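PDB 5C98: Agap007691-pb from Anopheles gambiae, which is of unknown function but has the serpin fold and may inhibit serine-type endopeptidases. Local coordinates for residues N22-E27 / Q291-L296; R47-M52 / N319-H324; K30-E35 / C39-Y44. All coordinates share one frame; numbering follows the deposited sequence. Where two conformers were deposited one is given.

Contact 1. Residues N22-E27 / Q291-L296; sequences NKFTLE and QTLGKL
Phe24 reaches across from helix 15-32 to two leucines of 291-296. The Phe24 side chain does not leave the backbone aimed at the other helix. The first torsion corrects this: CG stands anti to the backbone N (chi1 166°), and the far end of the ring swings over to the partner. The ring and each leucine side chain cross at about a right angle, but they meet it differently. Leu293 comes in at the ring edge, close to the ring plane, with CD2 4.1 Å from Phe24 CZ. Leu296 approaches obliquely, its CD1 4.0 Å from Phe24 CE1. The other methyl of Leu296 goes to a different target, with CD2 3.8 Å from Glu27 O. One leucine thus straddles a ring and a helix carbonyl. Packing alone makes the contact, mostly between apolar groups; it buries 157 Å² in total.

The ring of Phe24 is held further by an edge-to-face contact with Phe69 and by Pro43 at the start of helix 43-51. Leu293 also leans on Val46 and Leu50 of that helix.

The solvent side is charged. Within helix 15-32, Lys23 NZ pairs with Glu27 OE2 at 2.9 Å, one turn along. The ammonium meets the carboxylate oxygen on its syn side, 32° out of the carboxylate plane. This salt bridge would steady the Glu27 side chain beside the apolar patch.

A long N-terminal helix packed against a short helix that follows a long strand, with helix 43-51 beside both, belongs to the helical part of the serpin fold.

Contact 2. Residues R47-M52 / N319-H324; sequences RLALSM and NGFIQH
Of residues 319-324, Phe321 is the one that meets 47-52. Phe321 leaves the strand toward the helix, and CG lies anti to the backbone N (chi1 -176°), which carries the ring out to the beta carbons of Ala49 and Leu50. The far end of the ring then fits beside these two neighbouring residues. Ala49 CB lies 4.1 Å from Phe321 CZ. Leu50 was deposited in two conformers; in the one described, its CB lies 4.3 Å from Phe321 CE2. Both carbons approach the ring obliquely. Leu171 of strand 169-177 touches both Ala49 and Phe321, and Ser173 also touches the ring, so this side is buried between helix and sheet.

Helix 43-51 lies here behind the large central beta-sheet of the serpin fold, usually called sheet A. Strand 320-328 runs parallel to strand 169-177 in that sheet. The middle of this strand pair and the helix beneath it correspond to the shutter of serpins, where in inhibitory members sheet A opens to take the cleaved reactive loop.

The packing thins toward the start of the strand. Asn319 is partly exposed and turns to the start of the neighbouring strand instead, its OD1 accepting from the backbone N of Lys168 and Leu169. The opposite helix face is buried too, but other parts of the fold fill it. There Arg47 NH2 bonds Gln81 OE1, and Leu48 packs on Leu85 and Leu89 of helix 75-89. Met52, at the far end of 47-52, touches Gln82 of the same helix.

Contact 3. Residues K30-E35 / C39-Y44; sequences KACYDE and CAVSPY
Cys32 carries its SG between the backbone N and the carbonyl carbon (chi1 61°), and Cys39 carries its SG anti to the backbone N (chi1 179°). These torsions bring the two sulfurs near each other across the loop that joins helix 15-32 to strand 39-41. Cys32 SG and Cys39 SG are 4.3 Å apart, far beyond the length of a disulfide, so the contact is simple packing. Val41 takes the other share. Its two methyls both face the sulfur, with Cys32 SG 4.1 Å from Val41 CG1 and 4.2 Å from Val41 CG2. The sulfur therefore rests against the fork of the valine. Cys39 and Val41 are two residues apart on the strand and point to the same side, toward the helix end, so one sulfur can touch both.

The chain leaves helical geometry at Tyr33. The backbone N of Glu35 lies over one face of the Tyr33 ring, 3.8 Å above its plane and offset toward the rim. The same tyrosine packs on Leu250, Arg251 and Val254 of helix 250-256.

After the strand, Ser42 is the N-cap of helix 43-51. Its OG bonds the backbone N of His45 and also Leu367 O, which ties the helix start to strand 366-372. Backbone bonds of Cys39 with Asn371 and of Val41 with Val369 align strand 39-41 antiparallel to that strand. A first helix, a short loop, a short sheet-B strand and a capped second helix make up the N-terminal helix-strand-helix run of serpins.

Contacts 1 and 3 share helix 15-32, and their centres are about 8 Å apart. Lys295 NZ of contact 1 probably bonds Ala31 O of contact 3 at 2.7 Å, and Phe24 CE2 packs 3.5 Å from Pro43 O. Contacts 2 and 3 share helix 43-51. Their centres are about 15 Å apart, but Gln323 OE1 reaches Ser42 N at 2.9 Å, a probable hydrogen bond that joins strand 320-328 to the helix start in what corresponds to the serpin shutter. Contact 1 lies about 13 Å from contact 2, centre to centre. Strand 320-328 leads into the expected reactive loop, where residues 335-343 are not modelled.

Contact 1. Residues N22-E27 / Q291-L296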
ATOM      1  N   ASN A  22      -2.048   0.369  12.282  1.00 17.58           N
ATOM      2  CA  ASN A  22      -1.767  -1.046  12.102  1.00 15.59           C
ATOM      3  C   ASN A  22      -3.045  -1.866  12.172  1.00 17.25           C
ATOM      4  O   ASN A  22      -3.213  -2.798  11.379  1.00 15.79           O
ATOM      5  CB  ASN A  22      -0.712  -1.534  13.100  1.00 17.92           C
ATOM      6  CG  ASN A  22       0.669  -1.045  12.739  1.00 19.14           C
ATOM      7  OD1 ASN A  22       0.880  -0.545  11.629  1.00 19.07           O
ATOM      8  ND2 ASN A  22       1.618  -1.188  13.663  1.00 21.29           N
ATOM      9  N   LYS A  23      -3.950  -1.541  13.101  1.00 15.96           N
ATOM     10  CA  LYS A  23      -5.219  -2.261  13.194  1.00 15.67           C
ATOM     11  C   LYS A  23      -6.030  -2.088  11.912  1.00 15.77           C
ATOM     12  O   LYS A  23      -6.562  -3.057  11.359  1.00 17.55           O
ATOM     13  CB  LYS A  23      -6.034  -1.789  14.404  1.00 17.39           C
ATOM     14  CG  LYS A  23      -7.355  -2.527  14.601  1.00 22.02           C
ATOM     15  CD  LYS A  23      -8.096  -2.044  15.844  1.00 23.82           C
ATOM     16  CE  LYS A  23      -9.394  -2.800  16.055  1.00 38.81           C
ATOM     17  NZ  LYS A  23     -10.482  -2.285  15.182  1.00 53.03           N
ATOM     18  N   PHE A  24      -6.142  -0.848  11.431  1.00 15.43           N
ATOM     19  CA  PHE A  24      -6.879  -0.587  10.193  1.00 15.64           C
ATOM     20  C   PHE A  24      -6.212  -1.268   8.997  1.00 15.24           C
ATOM     21  O   PHE A  24      -6.884  -1.843   8.138  1.00 15.09           O
ATOM     22  CB  PHE A  24      -6.992   0.924  10.000  1.00 16.48           C
ATOM     23  CG  PHE A  24      -7.429   1.341   8.640  1.00 16.44           C
ATOM     24  CD1 PHE A  24      -8.732   1.171   8.215  1.00 17.81           C
ATOM     25  CD2 PHE A  24      -6.522   1.926   7.770  1.00 19.39           C
ATOM     26  CE1 PHE A  24      -9.100   1.558   6.915  1.00 19.43           C
ATOM     27  CE2 PHE A  24      -6.904   2.308   6.499  1.00 18.88           C
ATOM     28  CZ  PHE A  24      -8.185   2.105   6.077  1.00 18.18           C
ATOM     29  N   THR A  25      -4.891  -1.252   8.956  1.00 14.61           N
ATOM     30  CA  THR A  25      -4.147  -1.852   7.851  1.00 13.18           C
ATOM     31  C   THR A  25      -4.449  -3.337   7.710  1.00 13.97           C
ATOM     32  O   THR A  25      -4.691  -3.831   6.605  1.00 14.22           O
ATOM     33  CB  THR A  25      -2.642  -1.596   8.030  1.00 13.21           C
ATOM     34  OG1 THR A  25      -2.378  -0.223   7.779  1.00 15.17           O
ATOM     35  CG2 THR A  25      -1.804  -2.421   7.083  1.00 14.47           C
ATOM     36  N   LEU A  26      -4.417  -4.063   8.823  1.00 15.04           N
ATOM     37  CA  LEU A  26      -4.681  -5.496   8.756  1.00 14.54           C
ATOM     38  C   LEU A  26      -6.135  -5.778   8.414  1.00 15.93           C
ATOM     39  O   LEU A  26      -6.414  -6.716   7.663  1.00 16.44           O
ATOM     40  CB  LEU A  26      -4.250  -6.166  10.062  1.00 16.20           C
ATOM     41  CG  LEU A  26      -2.751  -6.076  10.349  1.00 16.99           C
ATOM     42  CD1 LEU A  26      -2.503  -6.724  11.720  1.00 19.68           C
ATOM     43  CD2 LEU A  26      -1.869  -6.672   9.241  1.00 17.77           C
ATOM     44  N   GLU A  27      -7.080  -4.976   8.934  1.00 14.57           N
ATOM     45  CA  GLU A  27      -8.479  -5.150   8.554  1.00 16.74           C
ATOM     46  C   GLU A  27      -8.681  -4.886   7.071  1.00 15.44           C
ATOM     47  O   GLU A  27      -9.387  -5.629   6.382  1.00 15.79           O
ATOM     48  CB  GLU A  27      -9.354  -4.189   9.356  1.00 18.50           C
ATOM     49  CG  GLU A  27      -9.527  -4.599  10.818  1.00 21.43           C
ATOM     50  CD  GLU A  27     -10.156  -3.519  11.665  1.00 39.36           C
ATOM     51  OE1 GLU A  27     -10.086  -2.324  11.287  1.00 38.33           O
ATOM     52  OE2 GLU A  27     -10.709  -3.871  12.732  1.00 43.13           O
ATOM     53  N   GLN A 291     -13.824   0.324  -3.382  1.00 18.49           N
ATOM     54  CA  GLN A 291     -14.452  -0.973  -3.129  1.00 18.92           C
ATOM     55  C   GLN A 291     -14.111  -1.508  -1.741  1.00 21.23           C
ATOM     56  O   GLN A 291     -14.997  -1.963  -1.004  1.00 20.75           O
ATOM     57  CB  GLN A 291     -14.034  -1.970  -4.204  1.00 23.17           C
ATOM     58  CG  GLN A 291     -14.460  -3.395  -3.951  1.00 39.69           C
ATOM     59  CD  GLN A 291     -13.965  -4.328  -5.035  1.00 52.64           C
ATOM     60  OE1 GLN A 291     -12.896  -4.930  -4.915  1.00 59.38           O
ATOM     61  NE2 GLN A 291     -14.731  -4.438  -6.110  1.00 53.33           N
ATOM     62  N   THR A 292     -12.837  -1.456  -1.359  1.00 17.45           N
ATOM     63  CA  THR A 292     -12.416  -2.019  -0.073  1.00 17.78           C
ATOM     64  C   THR A 292     -12.983  -1.226   1.097  1.00 18.54           C
ATOM     65  O   THR A 292     -13.467  -1.813   2.070  1.00 20.23           O
ATOM     66  CB  THR A 292     -10.896  -2.090  -0.013  1.00 19.30           C
ATOM     67  OG1 THR A 292     -10.426  -2.840  -1.152  1.00 21.53           O
ATOM     68  CG2 THR A 292     -10.432  -2.795   1.287  1.00 19.17           C
ATOM     69  N   LEU A 293     -12.937   0.101   1.032  1.00 18.28           N
ATOM     70  CA  LEU A 293     -13.535   0.903   2.094  1.00 17.99           C
ATOM     71  C   LEU A 293     -15.034   0.659   2.190  1.00 21.94           C
ATOM     72  O   LEU A 293     -15.599   0.642   3.290  1.00 21.66           O
ATOM     73  CB  LEU A 293     -13.227   2.386   1.860  1.00 18.70           C
ATOM     74  CG  LEU A 293     -11.769   2.784   2.075  1.00 18.22           C
ATOM     75  CD1 LEU A 293     -11.549   4.185   1.559  1.00 19.85           C
ATOM     76  CD2 LEU A 293     -11.362   2.697   3.543  1.00 21.11           C
ATOM     77  N   GLY A 294     -15.696   0.455   1.053  1.00 21.15           N
ATOM     78  CA  GLY A 294     -17.105   0.093   1.083  1.00 23.90           C
ATOM     79  C   GLY A 294     -17.346  -1.191   1.856  1.00 25.50           C
ATOM     80  O   GLY A 294     -18.248  -1.264   2.695  1.00 26.77           O
ATOM     81  N   LYS A 295     -16.513  -2.211   1.605  1.00 22.47           N
ATOM     82  CA  LYS A 295     -16.613  -3.488   2.316  1.00 22.82           C
ATOM     83  C   LYS A 295     -16.410  -3.329   3.823  1.00 23.97           C
ATOM     84  O   LYS A 295     -16.972  -4.099   4.616  1.00 26.09           O
ATOM     85  CB  LYS A 295     -15.552  -4.468   1.799  1.00 24.14           C
ATOM     86  CG  LYS A 295     -15.812  -5.115   0.453  1.00 30.47           C
ATOM     87  CD  LYS A 295     -14.778  -6.225   0.150  1.00 34.76           C
ATOM     88  CE  LYS A 295     -14.902  -7.423   1.096  1.00 47.06           C
ATOM     89  NZ  LYS A 295     -13.977  -8.554   0.741  1.00 48.80           N
ATOM     90  N   LEU A 296     -15.572  -2.388   4.236  1.00 21.72           N
ATOM     91  CA  LEU A 296     -15.310  -2.131   5.645  1.00 22.89           C
ATOM     92  C   LEU A 296     -16.384  -1.279   6.316  1.00 26.35           C
ATOM     93  O   LEU A 296     -16.302  -1.072   7.531  1.00 27.07           O
ATOM     94  CB  LEU A 296     -13.979  -1.416   5.800  1.00 20.66           C
ATOM     95  CG  LEU A 296     -12.709  -2.173   5.371  1.00 19.71           C
ATOM     96  CD1 LEU A 296     -11.489  -1.306   5.441  1.00 21.83           C
ATOM     97  CD2 LEU A 296     -12.521  -3.410   6.232  1.00 22.78           C
TER

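Contact 2. Residues R47-M52 / N319-H324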
ATOM      1  N   ARG A  47      -5.509   6.294   3.972  1.00 13.97           N
ATOM      2  CA  ARG A  47      -5.899   7.217   5.041  1.00 14.13           C
ATOM      3  C   ARG A  47      -5.336   8.612   4.800  1.00 16.36           C
ATOM      4  O   ARG A  47      -6.062   9.618   4.899  1.00 15.54           O
ATOM      5  CB  ARG A  47      -5.473   6.643   6.407  1.00 15.10           C
ATOM      6  CG  ARG A  47      -5.571   7.636   7.564  1.00 17.03           C
ATOM      7  CD  ARG A  47      -4.246   8.318   7.816  1.00 19.01           C
ATOM      8  NE  ARG A  47      -4.312   9.198   8.988  1.00 18.43           N
ATOM      9  CZ  ARG A  47      -4.193   8.767  10.240  1.00 19.23           C
ATOM     10  NH1 ARG A  47      -3.991   7.483  10.501  1.00 21.89           N
ATOM     11  NH2 ARG A  47      -4.244   9.643  11.244  1.00 18.63           N
ATOM     12  N   LEU A  48      -4.047   8.703   4.486  1.00 13.63           N
ATOM     13  CA  LEU A  48      -3.442  10.025   4.365  1.00 14.82           C
ATOM     14  C   LEU A  48      -4.031  10.791   3.197  1.00 14.58           C
ATOM     15  O   LEU A  48      -4.292  12.008   3.300  1.00 16.26           O
ATOM     16  CB  LEU A  48      -1.925   9.920   4.224  1.00 13.81           C
ATOM     17  CG  LEU A  48      -1.247   9.482   5.515  1.00 15.76           C
ATOM     18  CD1 LEU A  48       0.194   9.151   5.224  1.00 19.61           C
ATOM     19  CD2 LEU A  48      -1.310  10.541   6.632  1.00 16.44           C
ATOM     20  N   ALA A  49      -4.211  10.115   2.070  1.00 13.61           N
ATOM     21  CA  ALA A  49      -4.725  10.802   0.894  1.00 13.35           C
ATOM     22  C   ALA A  49      -6.185  11.202   1.100  1.00 14.41           C
ATOM     23  O   ALA A  49      -6.574  12.344   0.842  1.00 15.49           O
ATOM     24  CB  ALA A  49      -4.563   9.943  -0.354  1.00 15.17           C
ATOM     25  N   LEU A  50      -7.010  10.277   1.566  1.00 14.41           N
ATOM     26  CA  LEU A  50      -8.413  10.594   1.732  0.50 15.42           C
ATOM     27  C   LEU A  50      -8.618  11.671   2.793  1.00 16.26           C
ATOM     28  O   LEU A  50      -9.564  12.462   2.699  1.00 17.07           O
ATOM     29  CB  LEU A  50      -9.161   9.292   2.035  0.50 18.27           C
ATOM     30  CG  LEU A  50     -10.670   9.267   1.915  0.50 16.23           C
ATOM     31  CD1 LEU A  50     -11.145   9.865   0.595  0.50 14.92           C
ATOM     32  CD2 LEU A  50     -11.160   7.838   2.075  0.50 15.90           C
ATOM     33  N   SER A  51      -7.752  11.719   3.790  1.00 15.38           N
ATOM     34  CA  SER A  51      -7.856  12.693   4.869  0.50 16.39           C
ATOM     35  C   SER A  51      -7.799  14.125   4.362  1.00 15.80           C
ATOM     36  O   SER A  51      -8.259  15.044   5.054  1.00 17.47           O
ATOM     37  CB  SER A  51      -6.701  12.498   5.859  0.50 18.88           C
ATOM     38  OG  SER A  51      -6.950  11.445   6.755  0.50 21.04           O
ATOM     39  N   MET A  52      -7.186  14.355   3.193  1.00 15.53           N
ATOM     40  CA  MET A  52      -7.139  15.710   2.635  1.00 14.06           C
ATOM     41  C   MET A  52      -8.539  16.257   2.428  1.00 17.06           C
ATOM     42  O   MET A  52      -8.738  17.471   2.458  1.00 16.70           O
ATOM     43  CB  MET A  52      -6.376  15.721   1.305  1.00 14.77           C
ATOM     44  CG  MET A  52      -4.952  15.227   1.393  1.00 15.96           C
ATOM     45  SD  MET A  52      -3.993  15.582  -0.091  1.00 17.54           S
ATOM     46  CE  MET A  52      -4.823  14.511  -1.271  1.00 17.87           C
ATOM     47  N   ASN A 319     -15.790  10.353  -6.693  1.00 17.37           N
ATOM     48  CA  ASN A 319     -16.261   9.423  -7.722  1.00 17.49           C
ATOM     49  C   ASN A 319     -15.400   8.178  -7.880  1.00 19.64           C
ATOM     50  O   ASN A 319     -15.894   7.165  -8.389  1.00 21.74           O
ATOM     51  CB  ASN A 319     -16.381  10.123  -9.079  1.00 18.84           C
ATOM     52  CG  ASN A 319     -17.395  11.216  -9.062  1.00 17.84           C
ATOM     53  OD1 ASN A 319     -17.062  12.389  -9.168  1.00 19.82           O
ATOM     54  ND2 ASN A 319     -18.662  10.838  -8.866  1.00 23.80           N
ATOM     55  N   GLY A 320     -14.149   8.213  -7.434  1.00 18.81           N
ATOM     56  CA  GLY A 320     -13.266   7.082  -7.537  1.00 17.49           C
ATOM     57  C   GLY A 320     -12.017   7.311  -6.729  1.00 16.44           C
ATOM     58  O   GLY A 320     -11.635   8.461  -6.482  1.00 17.42           O
ATOM     59  N   PHE A 321     -11.401   6.213  -6.310  1.00 17.12           N
ATOM     60  CA  PHE A 321     -10.119   6.256  -5.596  1.00 16.17           C
ATOM     61  C   PHE A 321      -9.397   4.975  -5.967  1.00 18.18           C
ATOM     62  O   PHE A 321      -9.843   3.892  -5.581  1.00 17.21           O
ATOM     63  CB  PHE A 321     -10.347   6.360  -4.084  1.00 17.73           C
ATOM     64  CG  PHE A 321      -9.080   6.516  -3.262  1.00 16.07           C
ATOM     65  CD1 PHE A 321      -7.846   6.727  -3.867  1.00 17.51           C
ATOM     66  CD2 PHE A 321      -9.132   6.447  -1.880  1.00 18.02           C
ATOM     67  CE1 PHE A 321      -6.672   6.874  -3.096  1.00 19.72           C
ATOM     68  CE2 PHE A 321      -7.964   6.578  -1.128  1.00 17.14           C
ATOM     69  CZ  PHE A 321      -6.756   6.792  -1.738  1.00 18.73           C
ATOM     70  N   ILE A 322      -8.317   5.089  -6.734  1.00 16.21           N
ATOM     71  CA  ILE A 322      -7.491   3.971  -7.165  1.00 16.61           C
ATOM     72  C   ILE A 322      -6.113   4.103  -6.538  1.00 15.93           C
ATOM     73  O   ILE A 322      -5.541   5.198  -6.505  1.00 16.96           O
ATOM     74  CB  ILE A 322      -7.370   3.930  -8.703  1.00 19.75           C
ATOM     75  CG1 ILE A 322      -8.748   3.723  -9.353  1.00 23.88           C
ATOM     76  CG2 ILE A 322      -6.406   2.846  -9.138  1.00 18.58           C
ATOM     77  CD1 ILE A 322      -9.448   2.444  -8.988  1.00 27.09           C
ATOM     78  N   GLN A 323      -5.574   2.979  -6.090  1.00 13.59           N
ATOM     79  CA  GLN A 323      -4.211   2.889  -5.583  1.00 14.99           C
ATOM     80  C   GLN A 323      -3.396   1.933  -6.438  1.00 14.54           C
ATOM     81  O   GLN A 323      -3.908   0.938  -6.951  1.00 15.29           O
ATOM     82  CB  GLN A 323      -4.172   2.413  -4.136  1.00 15.10           C
ATOM     83  CG  GLN A 323      -2.801   2.371  -3.520  1.00 15.51           C
ATOM     84  CD  GLN A 323      -2.838   2.141  -2.022  1.00 14.56           C
ATOM     85  OE1 GLN A 323      -3.128   1.042  -1.544  1.00 15.34           O
ATOM     86  NE2 GLN A 323      -2.547   3.186  -1.264  1.00 13.96           N
ATOM     87  N   HIS A 324      -2.104   2.227  -6.594  1.00 14.78           N
ATOM     88  CA  HIS A 324      -1.177   1.346  -7.290  1.00 15.62           C
ATOM     89  C   HIS A 324       0.105   1.298  -6.488  1.00 15.56           C
ATOM     90  O   HIS A 324       0.665   2.343  -6.136  1.00 16.60           O
ATOM     91  CB  HIS A 324      -0.911   1.866  -8.709  1.00 15.67           C
ATOM     92  CG  HIS A 324      -0.629   0.800  -9.717  1.00 17.24           C
ATOM     93  ND1 HIS A 324      -1.155   0.833 -10.994  1.00 20.23           N
ATOM     94  CD2 HIS A 324       0.151  -0.304  -9.667  1.00 17.54           C
ATOM     95  CE1 HIS A 324      -0.718  -0.206 -11.677  1.00 19.21           C
ATOM     96  NE2 HIS A 324       0.077  -0.919 -10.896  1.00 20.67           N
TER

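Contact 3. Residues K30-E35 / C39-Y44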
ATOM      1  N   LYS A  30      -7.288  -7.793   4.989  1.00 14.36           N
ATOM      2  CA  LYS A  30      -8.190  -8.942   5.012  1.00 15.20           C
ATOM      3  C   LYS A  30      -9.363  -8.737   4.075  1.00 17.03           C
ATOM      4  O   LYS A  30      -9.881  -9.701   3.505  1.00 19.17           O
ATOM      5  CB  LYS A  30      -8.736  -9.173   6.431  1.00 18.37           C
ATOM      6  CG  LYS A  30      -7.706  -9.700   7.353  1.00 23.54           C
ATOM      7  CD  LYS A  30      -8.163  -9.730   8.803  1.00 19.91           C
ATOM      8  CE  LYS A  30      -6.918  -9.702   9.671  1.00 22.19           C
ATOM      9  NZ  LYS A  30      -7.237 -10.137  11.027  1.00 28.93           N
ATOM     10  N   ALA A  31      -9.825  -7.500   3.929  1.00 16.20           N
ATOM     11  CA  ALA A  31     -10.960  -7.219   3.058  1.00 18.66           C
ATOM     12  C   ALA A  31     -10.587  -7.255   1.588  1.00 21.32           C
ATOM     13  O   ALA A  31     -11.474  -7.457   0.754  1.00 26.04           O
ATOM     14  CB  ALA A  31     -11.534  -5.835   3.385  1.00 20.46           C
ATOM     15  N   CYS A  32      -9.320  -7.046   1.227  1.00 18.39           N
ATOM     16  CA  CYS A  32      -8.964  -7.118  -0.187  1.00 20.46           C
ATOM     17  C   CYS A  32      -8.156  -8.349  -0.583  1.00 20.60           C
ATOM     18  O   CYS A  32      -8.059  -8.634  -1.782  1.00 21.35           O
ATOM     19  CB  CYS A  32      -8.314  -5.819  -0.680  1.00 27.86           C
ATOM     20  SG  CYS A  32      -6.813  -5.371   0.103  1.00 27.62           S
ATOM     21  N   TYR A  33      -7.633  -9.121   0.368  1.00 18.14           N
ATOM     22  CA  TYR A  33      -6.841 -10.292   0.024  1.00 18.23           C
ATOM     23  C   TYR A  33      -7.675 -11.255  -0.791  1.00 20.92           C
ATOM     24  O   TYR A  33      -8.834 -11.527  -0.468  1.00 21.41           O
ATOM     25  CB  TYR A  33      -6.369 -11.002   1.288  1.00 16.36           C
ATOM     26  CG  TYR A  33      -5.748 -12.351   1.090  1.00 16.29           C
ATOM     27  CD1 TYR A  33      -4.511 -12.488   0.483  1.00 17.18           C
ATOM     28  CD2 TYR A  33      -6.379 -13.495   1.549  1.00 18.90           C
ATOM     29  CE1 TYR A  33      -3.946 -13.727   0.318  1.00 16.00           C
ATOM     30  CE2 TYR A  33      -5.819 -14.725   1.417  1.00 18.70           C
ATOM     31  CZ  TYR A  33      -4.584 -14.858   0.811  1.00 18.28           C
ATOM     32  OH  TYR A  33      -4.029 -16.114   0.677  1.00 19.80           O
ATOM     33  N   ASP A  34      -7.070 -11.777  -1.856  1.00 18.88           N
ATOM     34  CA  ASP A  34      -7.653 -12.824  -2.685  1.00 22.25           C
ATOM     35  C   ASP A  34      -6.550 -13.861  -2.845  1.00 19.58           C
ATOM     36  O   ASP A  34      -5.481 -13.547  -3.387  1.00 20.18           O
ATOM     37  CB  ASP A  34      -8.087 -12.242  -4.026  1.00 23.62           C
ATOM     38  CG  ASP A  34      -8.668 -13.284  -4.980  1.00 27.02           C
ATOM     39  OD1 ASP A  34      -8.445 -14.519  -4.834  1.00 27.32           O
ATOM     40  OD2 ASP A  34      -9.376 -12.839  -5.907  1.00 39.91           O
ATOM     41  N   GLU A  35      -6.763 -15.058  -2.299  1.00 22.47           N
ATOM     42  CA  GLU A  35      -5.691 -16.053  -2.269  1.00 21.93           C
ATOM     43  C   GLU A  35      -5.179 -16.394  -3.660  1.00 24.10           C
ATOM     44  O   GLU A  35      -4.052 -16.884  -3.780  1.00 21.88           O
ATOM     45  CB  GLU A  35      -6.083 -17.314  -1.480  1.00 25.65           C
ATOM     46  CG  GLU A  35      -7.148 -18.168  -2.112  1.00 26.89           C
ATOM     47  CD  GLU A  35      -7.516 -19.388  -1.279  1.00 35.46           C
ATOM     48  OE1 GLU A  35      -6.928 -19.617  -0.194  1.00 29.01           O
ATOM     49  OE2 GLU A  35      -8.396 -20.147  -1.723  1.00 41.64           O
ATOM     50  N   CYS A  39      -0.863  -9.205  -4.264  1.00 17.56           N
ATOM     51  CA  CYS A  39      -1.426  -7.951  -3.786  1.00 19.14           C
ATOM     52  C   CYS A  39      -0.336  -7.160  -3.096  1.00 17.75           C
ATOM     53  O   CYS A  39       0.545  -7.736  -2.459  1.00 16.59           O
ATOM     54  CB  CYS A  39      -2.581  -8.241  -2.809  1.00 19.13           C
ATOM     55  SG  CYS A  39      -3.350  -6.762  -2.127  1.00 28.52           S
ATOM     56  N   ALA A  40      -0.384  -5.837  -3.260  1.00 16.63           N
ATOM     57  CA  ALA A  40       0.312  -4.897  -2.406  1.00 15.98           C
ATOM     58  C   ALA A  40      -0.613  -3.698  -2.270  1.00 15.03           C
ATOM     59  O   ALA A  40      -1.106  -3.175  -3.281  1.00 15.13           O
ATOM     60  CB  ALA A  40       1.659  -4.491  -3.008  1.00 20.38           C
ATOM     61  N   VAL A  41      -0.860  -3.283  -1.036  1.00 13.60           N
ATOM     62  CA  VAL A  41      -1.677  -2.115  -0.728  1.00 13.66           C
ATOM     63  C   VAL A  41      -1.001  -1.296   0.367  1.00 13.87           C
ATOM     64  O   VAL A  41      -0.188  -1.799   1.146  1.00 13.64           O
ATOM     65  CB  VAL A  41      -3.124  -2.476  -0.313  1.00 15.48           C
ATOM     66  CG1 VAL A  41      -3.900  -3.017  -1.512  1.00 16.23           C
ATOM     67  CG2 VAL A  41      -3.141  -3.490   0.842  1.00 14.31           C
ATOM     68  N   SER A  42      -1.365  -0.015   0.460  1.00 12.84           N
ATOM     69  CA  SER A  42      -0.922   0.847   1.551  1.00 12.66           C
ATOM     70  C   SER A  42      -2.145   1.498   2.160  1.00 13.52           C
ATOM     71  O   SER A  42      -2.542   2.600   1.767  1.00 12.95           O
ATOM     72  CB  SER A  42       0.045   1.902   1.029  1.00 13.25           C
ATOM     73  OG  SER A  42       0.383   2.789   2.059  1.00 14.80           O
ATOM     74  N   PRO A  43      -2.776   0.832   3.114  1.00 11.96           N
ATOM     75  CA  PRO A  43      -3.898   1.467   3.820  1.00 12.50           C
ATOM     76  C   PRO A  43      -3.499   2.773   4.475  1.00 13.69           C
ATOM     77  O   PRO A  43      -4.322   3.684   4.595  1.00 13.76           O
ATOM     78  CB  PRO A  43      -4.315   0.385   4.823  1.00 13.06           C
ATOM     79  CG  PRO A  43      -3.900  -0.924   4.113  1.00 14.18           C
ATOM     80  CD  PRO A  43      -2.604  -0.578   3.504  1.00 13.14           C
ATOM     81  N   TYR A  44      -2.264   2.872   4.947  1.00 13.05           N
ATOM     82  CA  TYR A  44      -1.808   4.112   5.558  1.00 12.20           C
ATOM     83  C   TYR A  44      -1.912   5.250   4.569  1.00 14.62           C
ATOM     84  O   TYR A  44      -2.370   6.343   4.930  1.00 14.42           O
ATOM     85  CB  TYR A  44      -0.365   3.950   6.038  1.00 14.80           C
ATOM     86  CG  TYR A  44       0.209   5.092   6.881  1.00 16.72           C
ATOM     87  CD1 TYR A  44      -0.539   5.672   7.895  1.00 15.51           C
ATOM     88  CD2 TYR A  44       1.514   5.501   6.710  1.00 17.55           C
ATOM     89  CE1 TYR A  44      -0.002   6.659   8.700  1.00 17.78           C
ATOM     90  CE2 TYR A  44       2.057   6.505   7.514  1.00 16.70           C
ATOM     91  CZ  TYR A  44       1.289   7.055   8.487  1.00 17.20           C
ATOM     92  OH  TYR A  44       1.804   8.033   9.310  1.00 19.29           O
TER